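Local coordinates for flavoprotein (Thermotoga maritima, PDB 5V8S) that probably works as an oxidoreductase that moves electrons from an FMN-binding flavodoxin-like domain to a di-iron centre in a metallo-beta-lactamase-like domain, at residues G266-Y272 against T296-F302; L59-V64 against I149-F154. The protein carries 1 engineered substitution. All coordinates share one frame; numbering follows the deposited sequence.

Interaction 1: G266-Y272 against T296-F302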
loop_
_atom_site.group_PDB
_atom_site.type_symbol
_atom_site.label_atom_id
_atom_site.label_comp_id
_atom_site.label_asym_id
_atom_site.label_seq_id
_atom_site.Cartn_x
_atom_site.Cartn_y
_atom_site.Cartn_z
ATOM N N GLY A 266 -4.550 -27.294 10.240
ATOM C CA GLY A 266 -4.296 -26.433 11.368
ATOM C C GLY A 266 -3.923 -25.012 11.013
ATOM O O GLY A 266 -3.971 -24.139 11.894
ATOM N N LYS A 267 -3.563 -24.743 9.761
ATOM C CA LYS A 267 -3.101 -23.407 9.385
ATOM C C LYS A 267 -4.283 -22.464 9.161
ATOM O O LYS A 267 -5.155 -22.727 8.327
ATOM C CB LYS A 267 -2.238 -23.464 8.123
ATOM C CG LYS A 267 -1.736 -22.080 7.726
ATOM C CD LYS A 267 -0.627 -22.148 6.685
ATOM C CE LYS A 267 -0.174 -20.772 6.249
ATOM N NZ LYS A 267 0.909 -20.825 5.225
ATOM N N VAL A 268 -4.283 -21.346 9.879
ATOM C CA VAL A 268 -5.246 -20.269 9.688
ATOM C C VAL A 268 -4.448 -18.980 9.565
ATOM O O VAL A 268 -3.518 -18.749 10.343
ATOM C CB VAL A 268 -6.238 -20.204 10.873
ATOM C CG1 VAL A 268 -7.152 -18.996 10.759
ATOM C CG2 VAL A 268 -7.062 -21.496 10.934
ATOM N N THR A 269 -4.795 -18.142 8.595
ATOM C CA THR A 269 -4.134 -16.847 8.445
ATOM C C THR A 269 -5.081 -15.747 8.917
ATOM O O THR A 269 -6.237 -15.686 8.490
ATOM C CB THR A 269 -3.616 -16.616 7.011
ATOM O OG1 THR A 269 -2.641 -17.618 6.698
ATOM C CG2 THR A 269 -2.929 -15.286 6.880
ATOM N N VAL A 270 -4.585 -14.916 9.824
ATOM C CA VAL A 270 -5.358 -13.873 10.495
ATOM C C VAL A 270 -4.796 -12.542 10.026
ATOM O O VAL A 270 -3.596 -12.276 10.185
ATOM C CB VAL A 270 -5.232 -13.987 12.019
ATOM C CG1 VAL A 270 -6.092 -12.921 12.705
ATOM C CG2 VAL A 270 -5.618 -15.382 12.483
ATOM N N ILE A 271 -5.663 -11.706 9.463
ATOM C CA ILE A 271 -5.260 -10.464 8.818
ATOM C C ILE A 271 -6.152 -9.359 9.371
ATOM O O ILE A 271 -7.375 -9.424 9.220
ATOM C CB ILE A 271 -5.419 -10.548 7.290
ATOM C CG1 ILE A 271 -4.601 -11.687 6.700
ATOM C CG2 ILE A 271 -5.030 -9.215 6.636
ATOM C CD1 ILE A 271 -5.116 -12.101 5.351
ATOM N N TYR A 272 -5.552 -8.340 9.981
ATOM C CA TYR A 272 -6.379 -7.285 10.547
ATOM C C TYR A 272 -5.673 -5.943 10.562
ATOM O O TYR A 272 -4.444 -5.850 10.531
ATOM C CB TYR A 272 -6.856 -7.644 11.959
ATOM C CG TYR A 272 -5.802 -7.783 13.035
ATOM C CD1 TYR A 272 -5.144 -8.994 13.244
ATOM C CD2 TYR A 272 -5.551 -6.759 13.934
ATOM C CE1 TYR A 272 -4.210 -9.133 14.244
ATOM C CE2 TYR A 272 -4.617 -6.901 14.945
ATOM C CZ TYR A 272 -3.967 -8.099 15.120
ATOM O OH TYR A 272 -3.050 -8.268 16.150
ATOM N N THR A 296 -2.789 -23.383 14.280
ATOM C CA THR A 296 -1.515 -22.663 14.317
ATOM C C THR A 296 -1.659 -21.408 13.465
ATOM O O THR A 296 -1.501 -21.463 12.228
ATOM C CB THR A 296 -0.364 -23.534 13.813
ATOM O OG1 THR A 296 -0.285 -24.720 14.601
ATOM C CG2 THR A 296 0.962 -22.793 13.947
ATOM N N PRO A 297 -1.986 -20.272 14.069
ATOM C CA PRO A 297 -2.232 -19.066 13.281
ATOM C C PRO A 297 -0.955 -18.455 12.748
ATOM O O PRO A 297 0.090 -18.472 13.398
ATOM C CB PRO A 297 -2.881 -18.109 14.295
ATOM C CG PRO A 297 -3.331 -18.937 15.394
ATOM C CD PRO A 297 -2.377 -20.075 15.474
ATOM N N VAL A 298 -1.077 -17.870 11.555
ATOM C CA VAL A 298 -0.100 -16.940 11.002
ATOM C C VAL A 298 -0.782 -15.582 10.982
ATOM O O VAL A 298 -1.900 -15.471 10.481
ATOM C CB VAL A 298 0.317 -17.362 9.583
ATOM C CG1 VAL A 298 1.306 -16.383 9.014
ATOM C CG2 VAL A 298 0.896 -18.785 9.605
ATOM N N VAL A 299 -0.144 -14.574 11.568
ATOM C CA VAL A 299 -0.813 -13.312 11.898
ATOM C C VAL A 299 -0.165 -12.151 11.167
ATOM O O VAL A 299 1.060 -11.968 11.222
ATOM C CB VAL A 299 -0.817 -13.065 13.421
ATOM C CG1 VAL A 299 -1.575 -11.788 13.764
ATOM C CG2 VAL A 299 -1.425 -14.271 14.163
ATOM N N TYR A 300 -1.000 -11.344 10.515
ATOM C CA TYR A 300 -0.565 -10.133 9.832
ATOM C C TYR A 300 -1.370 -8.957 10.363
ATOM O O TYR A 300 -2.591 -8.917 10.191
ATOM C CB TYR A 300 -0.753 -10.267 8.323
ATOM C CG TYR A 300 0.202 -11.266 7.738
ATOM C CD1 TYR A 300 1.539 -10.945 7.585
ATOM C CD2 TYR A 300 -0.225 -12.534 7.354
ATOM C CE1 TYR A 300 2.434 -11.848 7.043
ATOM C CE2 TYR A 300 0.676 -13.458 6.829
ATOM C CZ TYR A 300 2.002 -13.115 6.685
ATOM O OH TYR A 300 2.905 -14.024 6.148
ATOM N N LYS A 301 -0.687 -7.994 10.971
ATOM C CA LYS A 301 -1.329 -6.864 11.625
ATOM C C LYS A 301 -0.865 -5.549 11.009
ATOM O O LYS A 301 0.335 -5.275 10.961
ATOM C CB LYS A 301 -0.976 -6.844 13.126
ATOM C CG LYS A 301 -1.527 -5.632 13.888
ATOM C CD LYS A 301 -0.734 -5.251 15.166
ATOM C CE LYS A 301 -0.124 -6.395 15.900
ATOM N NZ LYS A 301 0.566 -5.893 17.145
ATOM N N PHE A 302 -1.820 -4.719 10.585
ATOM C CA PHE A 302 -1.556 -3.324 10.214
ATOM C C PHE A 302 -1.851 -2.460 11.437
ATOM O O PHE A 302 -2.999 -2.361 11.858
ATOM C CB PHE A 302 -2.482 -2.883 9.089
ATOM C CG PHE A 302 -2.259 -3.603 7.779
ATOM C CD1 PHE A 302 -1.275 -3.194 6.913
ATOM C CD2 PHE A 302 -3.046 -4.672 7.427
ATOM C CE1 PHE A 302 -1.070 -3.849 5.706
ATOM C CE2 PHE A 302 -2.843 -5.351 6.208
ATOM C CZ PHE A 302 -1.871 -4.922 5.360
#
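The beta-alpha-beta unit that opens the flavodoxin-like domain pairs G266-Y272 with T296-F302 as parallel neighbours, with helix 278-292 as the connection. Six backbone hydrogen bonds hold the strands together. The first, T296 N to G266 O at 2.8 Å, comes in tilted from the carbonyl plane; the ladder closes with F302 N on Y272 O at 2.9 Å. Between them V298 and Y300 each use both N and O, bonding V268 O, V270 N, V270 O and Y272 N in turn.

On the face toward helix 278-292, Y272 and K301 run alongside each other. K301 CB stands 3.8 Å above the plane of the tyrosine ring, offset toward its rim, in a CH-pi contact, and K301 CG closes to 3.5 Å of Y272 CE2. Y272 CG is wedged between its own N and carbonyl carbon (chi1 65°), which swings the ring over the neighbouring strand; there V299 CG1 meets the ring edge, 3.8 Å from Y272 CE1. Y272 OH bonds E280, while K301 NZ bends away to a salt bridge with E306.

On the opposite face of the sheet, T269 CG2 touches the edge of the Y300 ring in its plane, 3.9 Å from Y300 CD2. D316 accepts a hydrogen bond from Y300 OH; K267 NZ forms salt bridges with D316 and D319. Strand 296-302 lies at the edge, beside 267-273, in the 2-1-3-4-5 order of the flavodoxin fold.

Interaction 2: L59-V64 against I149-F154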
loop_
_atom_site.group_PDB
_atom_site.type_symbol
_atom_site.label_atom_id
_atom_site.label_comp_id
_atom_site.label_asym_id
_atom_site.label_seq_id
_atom_site.Cartn_x
_atom_site.Cartn_y
_atom_site.Cartn_z
ATOM N N LEU A 59 24.861 -27.158 -30.291
ATOM C CA LEU A 59 24.557 -28.345 -31.084
ATOM C C LEU A 59 25.449 -28.389 -32.319
ATOM O O LEU A 59 26.231 -27.476 -32.593
ATOM C CB LEU A 59 23.074 -28.329 -31.487
ATOM C CG LEU A 59 22.104 -28.226 -30.300
ATOM C CD1 LEU A 59 20.706 -27.820 -30.736
ATOM C CD2 LEU A 59 22.060 -29.571 -29.554
ATOM N N ASN A 60 25.329 -29.483 -33.062
ATOM C CA ASN A 60 26.039 -29.641 -34.327
ATOM C C ASN A 60 25.288 -28.818 -35.362
ATOM O O ASN A 60 24.205 -29.197 -35.807
ATOM C CB ASN A 60 26.096 -31.114 -34.713
ATOM C CG ASN A 60 26.719 -31.341 -36.070
ATOM O OD1 ASN A 60 27.331 -30.450 -36.662
ATOM N ND2 ASN A 60 26.576 -32.554 -36.566
ATOM N N GLY A 61 25.848 -27.666 -35.718
ATOM C CA GLY A 61 25.267 -26.810 -36.724
ATOM C C GLY A 61 24.397 -25.691 -36.184
ATOM O O GLY A 61 23.844 -24.925 -36.980
ATOM N N ALA A 62 24.266 -25.554 -34.868
ATOM C CA ALA A 62 23.398 -24.528 -34.323
ATOM C C ALA A 62 23.862 -24.188 -32.920
ATOM O O ALA A 62 24.410 -25.030 -32.211
ATOM C CB ALA A 62 21.940 -24.999 -34.271
ATOM N N ASN A 63 23.640 -22.937 -32.530
ATOM C CA ASN A 63 23.799 -22.508 -31.148
ATOM C C ASN A 63 22.533 -21.752 -30.787
ATOM O O ASN A 63 22.218 -20.727 -31.411
ATOM C CB ASN A 63 25.031 -21.616 -30.938
ATOM C CG ASN A 63 26.340 -22.369 -31.068
ATOM O OD1 ASN A 63 26.580 -23.362 -30.378
ATOM N ND2 ASN A 63 27.197 -21.891 -31.963
ATOM N N VAL A 64 21.806 -22.265 -29.801
ATOM C CA VAL A 64 20.447 -21.814 -29.492
ATOM C C VAL A 64 20.456 -21.132 -28.128
ATOM O O VAL A 64 20.673 -21.781 -27.099
ATOM C CB VAL A 64 19.450 -22.979 -29.506
ATOM C CG1 VAL A 64 18.020 -22.475 -29.284
ATOM C CG2 VAL A 64 19.572 -23.783 -30.804
ATOM N N ILE A 149 16.437 -28.636 -35.109
ATOM C CA ILE A 149 17.490 -27.635 -35.040
ATOM C C ILE A 149 18.726 -28.332 -34.501
ATOM O O ILE A 149 18.657 -28.995 -33.463
ATOM C CB ILE A 149 17.096 -26.454 -34.118
ATOM C CG1 ILE A 149 15.848 -25.727 -34.650
ATOM C CG2 ILE A 149 18.260 -25.472 -33.991
ATOM C CD1 ILE A 149 15.201 -24.778 -33.623
ATOM N N GLY A 150 19.848 -28.204 -35.206
ATOM C CA GLY A 150 21.086 -28.813 -34.733
ATOM C C GLY A 150 20.994 -30.302 -34.482
ATOM O O GLY A 150 21.678 -30.818 -33.584
ATOM N N GLY A 151 20.176 -31.015 -35.266
ATOM C CA GLY A 151 20.022 -32.446 -35.116
ATOM C C GLY A 151 19.070 -32.900 -34.031
ATOM O O GLY A 151 18.957 -34.117 -33.803
ATOM N N LYS A 152 18.401 -31.974 -33.336
ATOM C CA LYS A 152 17.481 -32.309 -32.264
ATOM C C LYS A 152 16.088 -31.774 -32.563
ATOM O O LYS A 152 15.921 -30.777 -33.271
ATOM C CB LYS A 152 17.963 -31.717 -30.931
ATOM C CG LYS A 152 19.392 -32.141 -30.569
ATOM C CD LYS A 152 19.472 -33.615 -30.241
ATOM C CE LYS A 152 20.850 -33.979 -29.725
ATOM N NZ LYS A 152 20.914 -35.399 -29.322
ATOM N N LYS A 153 15.092 -32.432 -31.983
ATOM C CA LYS A 153 13.700 -32.027 -32.105
ATOM C C LYS A 153 13.344 -31.091 -30.950
ATOM O O LYS A 153 13.385 -31.496 -29.783
ATOM C CB LYS A 153 12.841 -33.280 -32.047
ATOM C CG LYS A 153 11.350 -33.070 -32.148
ATOM C CD LYS A 153 10.610 -34.408 -31.992
ATOM C CE LYS A 153 11.003 -35.438 -33.062
ATOM N NZ LYS A 153 10.780 -34.979 -34.469
ATOM N N PHE A 154 13.014 -29.839 -31.267
ATOM C CA PHE A 154 12.471 -28.894 -30.292
ATOM C C PHE A 154 10.957 -28.849 -30.454
ATOM O O PHE A 154 10.464 -28.641 -31.558
ATOM C CB PHE A 154 13.021 -27.496 -30.566
ATOM C CG PHE A 154 14.457 -27.296 -30.138
ATOM C CD1 PHE A 154 15.498 -27.831 -30.867
ATOM C CD2 PHE A 154 14.761 -26.557 -28.993
ATOM C CE1 PHE A 154 16.811 -27.646 -30.483
ATOM C CE2 PHE A 154 16.071 -26.359 -28.610
ATOM C CZ PHE A 154 17.104 -26.917 -29.363
HETATM O O HOH W 1 23.435 -32.180 -32.162
#
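G150 O, at the tip of one hairpin, takes a 2.6 Å hydrogen bond from a water that also accepts a weak, long one from N60 N on the facing loop. L59 CB also approaches G150 O, at 3.5 Å. One further link joins the backbones: G150 CA points a C-H at N60 O, 3.3 Å away. G150 belongs to a type I' turn from I149 to K152, and its CA lies 3.8 Å from L59 CB and packs on A62 CB as well, a close fit made by a glycine at positive phi.

Below the tip the contact is apolar. I149 CG2 sits between two partners, 3.7 Å from A62 CB and 3.8 Å from V64 CG2; with CG1 beside the backbone N (chi1 -62°), CG2 is the branch anti to N, and it is the one that meets the other segment. The two branches of L59 split their work. CD1 reaches the edge of the F154 ring in its plane, 3.9 Å from F154 CE1, coming from the direction opposite to the phenylalanine, whereas CD2 lies 3.8 Å from K152 CG.

The two hairpins thus bring together the two sheets of the metallo-beta-lactamase-like domain. Strand 92-94 lies beside V64 and continues this apolar layer, with H92 touching V64 and I149 and I94 touching V64 and F154, while strand 168-172 backs F154 through T170 and L172.

How the interactions relate
Interactions 1 and 2 belong to different domains and lie on opposite sides of the chain's centre, 51 Å apart between centres and about 37 Å between nearest atoms. They follow one another along the chain: 149-154 is complete well before 266-272 begins. Interaction 1 is a ladder within one parallel sheet, whereas interaction 2 packs hairpins of two different sheets together. The mu-oxo-diiron pocket, formed by H97, E99, D101, the engineered D102, H163, D180 and H240, belongs to the domain of interaction 2. Strand 92-94, which flanks that contact, leads directly into the loop carrying H97; neither contact supplies a residue to the pocket itself.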